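Local atomic coordinates of ORF99 (Acidianus Filamentous Virus 1, PDB entry 3DF6), a protein that is of unknown function in its virus but is related to the anti-CRISPR protein AcrID1 and may therefore counter host defence. Residues K8-V13 with F25-N30; L33-F38 with F83-L88; L73-V78 with L88-V93. The protein carries 2 engineered substitutions. All coordinates share one frame; numbering follows the deposited sequence.

Interaction 1: residues K8-V13 with F25-N30; sequences KLLIKV and FEMKLN. Engineered in segment 25-30: Met-27 (natural residue Leu).
Leu-10 and Val-13 of helix 3-18 come down on Phe-25, Met-27 and Leu-29 of strand 25-34 in a buried, wholly apolar contact. Met-27, an engineered residue present as selenomethionine, reaches toward Leu-10 and Val-13. Its CB points at the helix and CG lies anti to the carbonyl carbon (chi1 -69°); both serve as an arm and meet neither helix side chain closely. The selenium SE comes within 3.8 Å of Leu-10 CD2. A bend at chi3 (-66°) then brings the terminal methyl CE to two helix residues, 3.6 Å from Leu-10 CD2 and 4.1 Å from Val-13 CG1. The same Leu-10 methyl also meets Leu-29, its CD2 lying 4.2 Å from Leu-29 CD2, so one branch of a single leucine bridges two strand residues. Val-13 uses CG1 in a different way: this methyl stands over the centre of the Phe-25 ring, 3.9 Å from the ring centroid and 11° off the normal, a CH-pi contact on one face. Phe-17, from later in the same helix, meets the Phe-25 ring edge-to-face. On the sheet side, Phe-25, Met-27 and Leu-29 all touch Ile-90 of strand 84-96. The helix segment runs roughly antiparallel to the strand segment, their axes 11.5 Å apart at the closest. Strand 25-34 is an edge strand within its own chain, but it pairs antiparallel with a strand of the second subunit, carrying the sheet across the interface.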
loop_
_atom_site.group_PDB
_atom_site.type_symbol
_atom_site.label_atom_id
_atom_site.label_comp_id
_atom_site.label_asym_id
_atom_site.label_seq_id
_atom_site.Cartn_x
_atom_site.Cartn_y
_atom_site.Cartn_z
ATOM N N LYS C 8 9.629 8.526 3.907
ATOM C CA LYS C 8 10.246 7.419 4.644
ATOM C C LYS C 8 9.326 6.190 4.727
ATOM O O LYS C 8 9.786 5.059 4.571
ATOM C CB LYS C 8 10.656 7.852 6.062
ATOM C CG LYS C 8 12.047 8.432 6.147
ATOM C CD LYS C 8 12.432 8.828 7.587
ATOM C CE LYS C 8 12.450 7.622 8.551
ATOM N NZ LYS C 8 12.647 8.039 9.962
ATOM N N LEU C 9 8.044 6.404 5.005
ATOM C CA LEU C 9 7.079 5.295 4.997
ATOM C C LEU C 9 6.938 4.646 3.613
ATOM O O LEU C 9 6.919 3.413 3.499
ATOM C CB LEU C 9 5.708 5.713 5.559
ATOM C CG LEU C 9 4.615 4.626 5.545
ATOM C CD1 LEU C 9 3.767 4.667 6.803
ATOM C CD2 LEU C 9 3.706 4.700 4.279
ATOM N N LEU C 10 6.868 5.455 2.557
ATOM C CA LEU C 10 6.778 4.886 1.208
ATOM C C LEU C 10 7.976 3.987 0.879
ATOM O O LEU C 10 7.808 2.923 0.271
ATOM C CB LEU C 10 6.660 5.980 0.148
ATOM C CG LEU C 10 5.444 6.925 0.224
ATOM C CD1 LEU C 10 5.499 7.967 -0.901
ATOM C CD2 LEU C 10 4.138 6.134 0.186
ATOM N N ILE C 11 9.171 4.425 1.293
ATOM C CA ILE C 11 10.402 3.664 1.087
ATOM C C ILE C 11 10.325 2.340 1.843
ATOM O O ILE C 11 10.693 1.293 1.306
ATOM C CB ILE C 11 11.674 4.486 1.509
ATOM C CG1 ILE C 11 11.900 5.661 0.554
ATOM C CG2 ILE C 11 12.924 3.605 1.531
ATOM C CD1 ILE C 11 12.757 6.767 1.150
ATOM N N LYS C 12 9.863 2.404 3.090
ATOM C CA LYS C 12 9.629 1.233 3.917
ATOM C C LYS C 12 8.601 0.243 3.336
ATOM O O LYS C 12 8.789 -0.982 3.439
ATOM C CB LYS C 12 9.198 1.674 5.313
ATOM C CG LYS C 12 9.007 0.541 6.312
ATOM C CD LYS C 12 10.291 -0.275 6.553
ATOM C CE LYS C 12 10.088 -1.221 7.737
ATOM N NZ LYS C 12 11.289 -2.040 8.078
ATOM N N VAL C 13 7.508 0.769 2.776
ATOM C CA VAL C 13 6.517 -0.060 2.070
ATOM C C VAL C 13 7.234 -0.880 1.003
ATOM O O VAL C 13 7.040 -2.102 0.919
ATOM C CB VAL C 13 5.339 0.789 1.470
ATOM C CG1 VAL C 13 4.481 -0.021 0.448
ATOM C CG2 VAL C 13 4.436 1.349 2.593
ATOM N N PHE C 25 1.174 -4.910 -3.756
ATOM C CA PHE C 25 0.483 -3.690 -3.308
ATOM C C PHE C 25 0.359 -2.737 -4.476
ATOM O O PHE C 25 1.018 -2.914 -5.510
ATOM C CB PHE C 25 1.240 -2.999 -2.141
ATOM C CG PHE C 25 2.480 -2.239 -2.588
ATOM C CD1 PHE C 25 2.408 -0.875 -2.880
ATOM C CD2 PHE C 25 3.690 -2.900 -2.775
ATOM C CE1 PHE C 25 3.554 -0.178 -3.330
ATOM C CE2 PHE C 25 4.840 -2.205 -3.235
ATOM C CZ PHE C 25 4.760 -0.856 -3.500
ATOM N N GLU C 26 -0.503 -1.744 -4.311
ATOM C CA GLU C 26 -0.543 -0.587 -5.190
ATOM C C GLU C 26 -1.000 0.597 -4.358
ATOM O O GLU C 26 -1.776 0.443 -3.410
ATOM C CB GLU C 26 -1.497 -0.807 -6.373
ATOM C CG GLU C 26 -2.932 -1.000 -5.989
ATOM C CD GLU C 26 -3.818 -1.338 -7.196
ATOM O OE1 GLU C 26 -3.403 -1.094 -8.363
ATOM O OE2 GLU C 26 -4.949 -1.808 -6.956
HETATM N N MSE C 27 -0.516 1.776 -4.699
HETATM C CA MSE C 27 -0.904 2.991 -3.991
HETATM C C MSE C 27 -0.988 4.104 -5.020
HETATM O O MSE C 27 -0.107 4.224 -5.878
HETATM C CB MSE C 27 0.138 3.395 -2.958
HETATM C CG MSE C 27 0.290 2.503 -1.764
HETATM SE SE MSE C 27 1.631 3.350 -0.629
HETATM C CE MSE C 27 3.216 3.211 -1.736
ATOM N N LYS C 28 -2.053 4.886 -4.928
ATOM C CA LYS C 28 -2.210 6.083 -5.722
ATOM C C LYS C 28 -1.815 7.247 -4.828
ATOM O O LYS C 28 -2.207 7.292 -3.650
ATOM C CB LYS C 28 -3.652 6.216 -6.193
ATOM C CG LYS C 28 -3.904 7.379 -7.142
ATOM C CD LYS C 28 -5.338 7.331 -7.651
ATOM C CE LYS C 28 -5.576 8.336 -8.791
ATOM N NZ LYS C 28 -5.422 9.718 -8.284
ATOM N N LEU C 29 -1.038 8.174 -5.402
ATOM C CA LEU C 29 -0.337 9.202 -4.654
ATOM C C LEU C 29 0.028 10.417 -5.496
ATOM O O LEU C 29 0.202 10.318 -6.711
ATOM C CB LEU C 29 1.108 8.732 -4.354
ATOM C CG LEU C 29 1.291 7.405 -3.611
ATOM C CD1 LEU C 29 2.669 6.827 -3.856
ATOM C CD2 LEU C 29 0.994 7.628 -2.096
ATOM N N ASN C 30 0.280 11.536 -4.768
ATOM C CA ASN C 30 0.602 12.788 -5.460
ATOM C C ASN C 30 1.546 13.503 -4.534
ATOM O O ASN C 30 1.162 14.415 -3.817
ATOM C CB ASN C 30 -0.589 13.668 -5.820
ATOM C CG ASN C 30 -0.212 14.844 -6.701
ATOM O OD1 ASN C 30 0.950 15.038 -7.070
ATOM N ND2 ASN C 30 -1.205 15.653 -7.025
#

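Interaction 2: residues L33-F38 with F83-L88; sequences LDELEF and FKYTVL
Leu-33 and Tyr-85 form an antiparallel hydrogen-bonded pair, with Leu-33 N giving to Tyr-85 O at 2.7 Å and Tyr-85 N to Leu-33 O at 2.8 Å, just before the chain leaves strand 25-34 for helix 35-42. In the first turn of the helix, Phe-38 lays its ring on that of Tyr-85 in an offset stack, the centroids 4.3 Å apart and the planes 6° from parallel. Phe-38 CG lies anti to the backbone N (chi1 -169°), over Tyr-85 CG; the ring atom CD1 is 3.8 Å from Tyr-85 CB. Val-87 CG2 stands at the edge of the Phe-38 ring and also touches Leu-33 CD1 at 4.0 Å. Tyr-77 of strand 69-80 meets the Phe-38 ring edge-to-face, near its CZ. Glu-35 runs beside the tyrosine, CB reaching Tyr-85 CE2 at 4.1 Å. The helix start is a capping box: Asp-34 N donates to Glu-37 OE1 at 3.1 Å, while Asp-34 OD1 accepts a weak bond from Leu-36 N. Asp-34 OD1 and Lys-84 NZ, 4.1 Å apart, are oppositely charged but too distant for a salt bridge. The strand pair and the ring stack should depend little on ionisation, which is consistent with the protein's stability in acid, whereas the Asp-34 and Glu-37 cap could respond to pH.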
loop_
_atom_site.group_PDB
_atom_site.type_symbol
_atom_site.label_atom_id
_atom_site.label_comp_id
_atom_site.label_asym_id
_atom_site.label_seq_id
_atom_site.Cartn_x
_atom_site.Cartn_y
_atom_site.Cartn_z
ATOM N N LEU C 33 9.113 13.816 -4.526
ATOM C CA LEU C 33 10.325 13.300 -3.920
ATOM C C LEU C 33 11.578 13.959 -4.464
ATOM O O LEU C 33 11.724 14.112 -5.682
ATOM C CB LEU C 33 10.465 11.804 -4.196
ATOM C CG LEU C 33 9.751 10.785 -3.300
ATOM C CD1 LEU C 33 8.236 10.978 -3.331
ATOM C CD2 LEU C 33 10.123 9.386 -3.757
ATOM N N ASP C 34 12.477 14.305 -3.535
ATOM C CA ASP C 34 13.864 14.665 -3.835
ATOM C C ASP C 34 14.552 13.464 -4.522
ATOM O O ASP C 34 14.150 12.320 -4.315
ATOM C CB ASP C 34 14.545 15.002 -2.498
ATOM C CG ASP C 34 16.033 15.270 -2.613
ATOM O OD1 ASP C 34 16.580 15.400 -3.731
ATOM O OD2 ASP C 34 16.672 15.373 -1.545
ATOM N N GLU C 35 15.575 13.725 -5.335
ATOM C CA GLU C 35 16.300 12.653 -6.010
ATOM C C GLU C 35 16.787 11.584 -5.034
ATOM O O GLU C 35 16.680 10.390 -5.316
ATOM C CB GLU C 35 17.500 13.195 -6.793
ATOM C CG GLU C 35 18.174 12.114 -7.662
ATOM C CD GLU C 35 19.352 12.636 -8.434
ATOM O OE1 GLU C 35 19.654 13.840 -8.338
ATOM O OE2 GLU C 35 20.006 11.834 -9.127
ATOM N N LEU C 36 17.328 12.029 -3.896
ATOM C CA LEU C 36 17.794 11.123 -2.840
ATOM C C LEU C 36 16.700 10.201 -2.340
ATOM O O LEU C 36 16.951 9.013 -2.121
ATOM C CB LEU C 36 18.391 11.897 -1.656
ATOM C CG LEU C 36 19.719 12.579 -1.965
ATOM C CD1 LEU C 36 20.041 13.665 -0.931
ATOM C CD2 LEU C 36 20.865 11.569 -2.094
ATOM N N GLU C 37 15.503 10.758 -2.145
ATOM C CA GLU C 37 14.366 9.955 -1.723
ATOM C C GLU C 37 13.968 8.963 -2.834
ATOM O O GLU C 37 13.721 7.773 -2.547
ATOM C CB GLU C 37 13.182 10.847 -1.279
ATOM C CG GLU C 37 13.581 11.995 -0.266
ATOM C CD GLU C 37 12.378 12.848 0.160
ATOM O OE1 GLU C 37 11.614 13.318 -0.730
ATOM O OE2 GLU C 37 12.190 13.055 1.398
ATOM N N PHE C 38 13.908 9.444 -4.077
ATOM C CA PHE C 38 13.544 8.603 -5.225
ATOM C C PHE C 38 14.504 7.418 -5.394
ATOM O O PHE C 38 14.071 6.294 -5.628
ATOM C CB PHE C 38 13.438 9.454 -6.498
ATOM C CG PHE C 38 12.804 8.740 -7.680
ATOM C CD1 PHE C 38 11.436 8.554 -7.747
ATOM C CD2 PHE C 38 13.588 8.314 -8.748
ATOM C CE1 PHE C 38 10.844 7.896 -8.838
ATOM C CE2 PHE C 38 13.011 7.665 -9.858
ATOM C CZ PHE C 38 11.622 7.451 -9.885
ATOM N N PHE C 83 15.653 18.371 -10.240
ATOM C CA PHE C 83 15.765 16.920 -10.065
ATOM C C PHE C 83 14.827 16.414 -8.963
ATOM O O PHE C 83 15.283 15.827 -7.975
ATOM C CB PHE C 83 17.232 16.531 -9.789
ATOM C CG PHE C 83 18.202 17.092 -10.791
ATOM C CD1 PHE C 83 18.569 16.349 -11.908
ATOM C CD2 PHE C 83 18.736 18.376 -10.627
ATOM C CE1 PHE C 83 19.462 16.869 -12.845
ATOM C CE2 PHE C 83 19.631 18.910 -11.558
ATOM C CZ PHE C 83 19.987 18.154 -12.673
ATOM N N LYS C 84 13.530 16.694 -9.136
ATOM C CA LYS C 84 12.450 16.229 -8.246
ATOM C C LYS C 84 11.516 15.337 -9.048
ATOM O O LYS C 84 11.419 15.478 -10.263
ATOM C CB LYS C 84 11.635 17.404 -7.686
ATOM C CG LYS C 84 12.436 18.526 -7.023
ATOM C CD LYS C 84 12.873 18.215 -5.590
ATOM C CE LYS C 84 13.735 19.382 -5.064
ATOM N NZ LYS C 84 14.603 18.996 -3.901
ATOM N N TYR C 85 10.819 14.427 -8.361
ATOM C CA TYR C 85 9.996 13.422 -9.016
ATOM C C TYR C 85 8.662 13.428 -8.304
ATOM O O TYR C 85 8.591 13.108 -7.113
ATOM C CB TYR C 85 10.683 12.033 -8.931
ATOM C CG TYR C 85 12.093 12.038 -9.542
ATOM C CD1 TYR C 85 12.333 11.510 -10.816
ATOM C CD2 TYR C 85 13.174 12.613 -8.858
ATOM C CE1 TYR C 85 13.621 11.538 -11.385
ATOM C CE2 TYR C 85 14.460 12.662 -9.420
ATOM C CZ TYR C 85 14.677 12.124 -10.680
ATOM O OH TYR C 85 15.955 12.179 -11.232
ATOM N N THR C 86 7.618 13.871 -9.004
ATOM C CA THR C 86 6.266 13.777 -8.466
ATOM C C THR C 86 5.707 12.365 -8.730
ATOM O O THR C 86 5.349 12.022 -9.859
ATOM C CB THR C 86 5.320 14.840 -9.052
ATOM O OG1 THR C 86 5.833 16.143 -8.770
ATOM C CG2 THR C 86 3.928 14.724 -8.448
ATOM N N VAL C 87 5.620 11.570 -7.672
ATOM C CA VAL C 87 5.136 10.200 -7.776
ATOM C C VAL C 87 3.605 10.184 -7.738
ATOM O O VAL C 87 2.979 10.754 -6.825
ATOM C CB VAL C 87 5.758 9.303 -6.680
ATOM C CG1 VAL C 87 5.181 7.872 -6.732
ATOM C CG2 VAL C 87 7.293 9.260 -6.813
ATOM N N LEU C 88 3.013 9.503 -8.720
ATOM C CA LEU C 88 1.561 9.431 -8.868
ATOM C C LEU C 88 1.002 8.068 -8.495
ATOM O O LEU C 88 -0.160 7.955 -8.094
ATOM C CB LEU C 88 1.144 9.788 -10.297
ATOM C CG LEU C 88 1.597 11.201 -10.709
ATOM C CD1 LEU C 88 1.436 11.333 -12.221
ATOM C CD2 LEU C 88 0.775 12.240 -9.976
HETATM O O HOH W 1 16.694 16.626 -5.845
#

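Interaction 3: residues L73-V78 with L88-V93; sequences LFVEYV and LSIKGV
Glu-76 is opposed by two residues, Leu-88 and Ser-89, a classic beta bulge in the antiparallel hairpin of strands 69-80 and 84-96. Glu-76 O takes a straight bond from Leu-88 N (2.8 Å, 176° at the hydrogen) and a weak one from Ser-89 N, so a single carbonyl serves two successive amides. Glu-76 N donates to Ser-89 O within the bulge, and beyond it Phe-74 and Lys-91 exchange a reciprocal pair of backbone bonds. Leu-73, Val-75 and Ile-90 line the buried face. There Leu-73 CD1 meets Ile-90 CG2 at 3.7 Å, while Val-75 touches Phe-38 and Ile-90 touches Leu-41, both of helix 35-42. Tyr-77 sits on this face too, its hydroxyl bonded to Asp-59 on the neighbouring strand 56-64. Beside the bulge, Val-78 CG2 packs against Leu-88 CD1 at 3.9 Å. Glu-76 and Phe-74 are on the other face of the hairpin. CG of Phe-74 lies anti to the carbonyl carbon (chi1 -62°), and the ring is presented edge-on to the partner strand: Lys-91 O lies in the ring plane at its edge, 3.7 Å from Phe-74 CD2, and Phe-74 CE2 is 4.3 Å from Val-93 CB.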
loop_
_atom_site.group_PDB
_atom_site.type_symbol
_atom_site.label_atom_id
_atom_site.label_comp_id
_atom_site.label_asym_id
_atom_site.label_seq_id
_atom_site.Cartn_x
_atom_site.Cartn_y
_atom_site.Cartn_z
ATOM N N LEU C 73 8.496 -3.728 -9.392
ATOM C CA LEU C 73 8.025 -2.446 -8.875
ATOM C C LEU C 73 7.754 -1.476 -10.019
ATOM O O LEU C 73 8.628 -1.201 -10.838
ATOM C CB LEU C 73 9.089 -1.851 -7.938
ATOM C CG LEU C 73 8.649 -0.602 -7.168
ATOM C CD1 LEU C 73 7.679 -1.029 -6.004
ATOM C CD2 LEU C 73 9.841 0.193 -6.673
ATOM N N PHE C 74 6.530 -0.963 -10.090
ATOM C CA PHE C 74 6.177 0.029 -11.093
ATOM C C PHE C 74 6.011 1.376 -10.401
ATOM O O PHE C 74 5.238 1.484 -9.448
ATOM C CB PHE C 74 4.859 -0.354 -11.768
ATOM C CG PHE C 74 4.914 -1.646 -12.505
ATOM C CD1 PHE C 74 5.161 -1.654 -13.871
ATOM C CD2 PHE C 74 4.708 -2.865 -11.839
ATOM C CE1 PHE C 74 5.209 -2.852 -14.585
ATOM C CE2 PHE C 74 4.766 -4.081 -12.538
ATOM C CZ PHE C 74 5.024 -4.070 -13.921
ATOM N N VAL C 75 6.724 2.395 -10.882
ATOM C CA VAL C 75 6.640 3.743 -10.315
ATOM C C VAL C 75 6.228 4.696 -11.422
ATOM O O VAL C 75 6.914 4.824 -12.431
ATOM C CB VAL C 75 7.989 4.229 -9.680
ATOM C CG1 VAL C 75 7.816 5.599 -9.033
ATOM C CG2 VAL C 75 8.501 3.229 -8.644
ATOM N N GLU C 76 5.081 5.330 -11.244
ATOM C CA GLU C 76 4.587 6.304 -12.188
ATOM C C GLU C 76 4.918 7.705 -11.667
ATOM O O GLU C 76 4.564 8.044 -10.535
ATOM C CB GLU C 76 3.071 6.145 -12.329
ATOM C CG GLU C 76 2.447 6.963 -13.451
ATOM C CD GLU C 76 0.914 7.029 -13.346
ATOM O OE1 GLU C 76 0.365 6.496 -12.371
ATOM O OE2 GLU C 76 0.265 7.613 -14.235
ATOM N N TYR C 77 5.592 8.518 -12.481
ATOM C CA TYR C 77 6.052 9.825 -12.010
ATOM C C TYR C 77 6.166 10.888 -13.092
ATOM O O TYR C 77 6.235 10.576 -14.297
ATOM C CB TYR C 77 7.403 9.711 -11.271
ATOM C CG TYR C 77 8.562 9.196 -12.114
ATOM C CD1 TYR C 77 9.435 10.076 -12.766
ATOM C CD2 TYR C 77 8.775 7.823 -12.260
ATOM C CE1 TYR C 77 10.503 9.586 -13.539
ATOM C CE2 TYR C 77 9.818 7.333 -13.008
ATOM C CZ TYR C 77 10.683 8.210 -13.641
ATOM O OH TYR C 77 11.709 7.686 -14.377
ATOM N N VAL C 78 6.217 12.143 -12.634
ATOM C CA VAL C 78 6.539 13.286 -13.485
ATOM C C VAL C 78 7.884 13.876 -13.033
ATOM O O VAL C 78 8.100 14.114 -11.843
ATOM C CB VAL C 78 5.418 14.340 -13.463
ATOM C CG1 VAL C 78 5.772 15.550 -14.352
ATOM C CG2 VAL C 78 4.076 13.717 -13.901
ATOM N N LEU C 88 3.013 9.503 -8.720
ATOM C CA LEU C 88 1.561 9.431 -8.868
ATOM C C LEU C 88 1.002 8.068 -8.495
ATOM O O LEU C 88 -0.160 7.955 -8.094
ATOM C CB LEU C 88 1.144 9.788 -10.297
ATOM C CG LEU C 88 1.597 11.201 -10.709
ATOM C CD1 LEU C 88 1.436 11.333 -12.221
ATOM C CD2 LEU C 88 0.775 12.240 -9.976
ATOM N N SER C 89 1.837 7.048 -8.641
ATOM C CA SER C 89 1.474 5.664 -8.297
ATOM C C SER C 89 2.726 4.824 -8.083
ATOM O O SER C 89 3.785 5.111 -8.681
ATOM C CB SER C 89 0.614 5.040 -9.405
ATOM O OG SER C 89 0.123 3.767 -9.003
ATOM N N ILE C 90 2.601 3.806 -7.226
ATOM C CA ILE C 90 3.591 2.783 -6.997
ATOM C C ILE C 90 2.810 1.446 -6.925
ATOM O O ILE C 90 1.760 1.372 -6.270
ATOM C CB ILE C 90 4.392 2.998 -5.666
ATOM C CG1 ILE C 90 5.023 4.396 -5.612
ATOM C CG2 ILE C 90 5.531 1.950 -5.576
ATOM C CD1 ILE C 90 5.765 4.772 -4.253
ATOM N N LYS C 91 3.311 0.418 -7.613
ATOM C CA LYS C 91 2.685 -0.897 -7.624
ATOM C C LYS C 91 3.748 -1.979 -7.541
ATOM O O LYS C 91 4.768 -1.917 -8.249
ATOM C CB LYS C 91 1.843 -1.088 -8.882
ATOM C CG LYS C 91 1.114 -2.446 -8.992
ATOM C CD LYS C 91 0.258 -2.461 -10.274
ATOM C CE LYS C 91 -0.440 -3.801 -10.528
ATOM N NZ LYS C 91 -1.188 -4.276 -9.318
ATOM N N GLY C 92 3.503 -2.959 -6.668
ATOM C CA GLY C 92 4.441 -4.059 -6.446
ATOM C C GLY C 92 3.745 -5.359 -6.794
ATOM O O GLY C 92 2.657 -5.634 -6.292
ATOM N N VAL C 93 4.382 -6.147 -7.652
ATOM C CA VAL C 93 3.811 -7.373 -8.201
ATOM C C VAL C 93 4.826 -8.512 -8.021
ATOM O O VAL C 93 6.032 -8.288 -8.096
ATOM C CB VAL C 93 3.481 -7.096 -9.718
ATOM C CG1 VAL C 93 3.476 -8.318 -10.563
ATOM C CG2 VAL C 93 2.146 -6.356 -9.844
HETATM O O HOH W 2 2.631 2.413 -10.794
#

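Overall arrangement
From the N terminus, interaction 1 comes first: it closes the connection from helix 3-18 back to strand 25-34, laying the helix on the sheet, and is complete before the others begin. Interaction 2 opens at the end of that strand and closes a long excursion through helix 35-42 and three further strands. Interaction 3 opens inside that excursion, at 73-78, and closes after it, at 88-93; the two therefore cross and share Leu-88. Backbone bonds join neighbouring contacts: Phe-25 and Met-27 with Gly-92 and Ile-90, Leu-29 with Leu-88, and Thr-86 with Val-78. Strand 84-96 sits between strands 25-34 and 69-80; helix 3-18 packs through 25-34, helix 35-42 through 84-96 and 69-80.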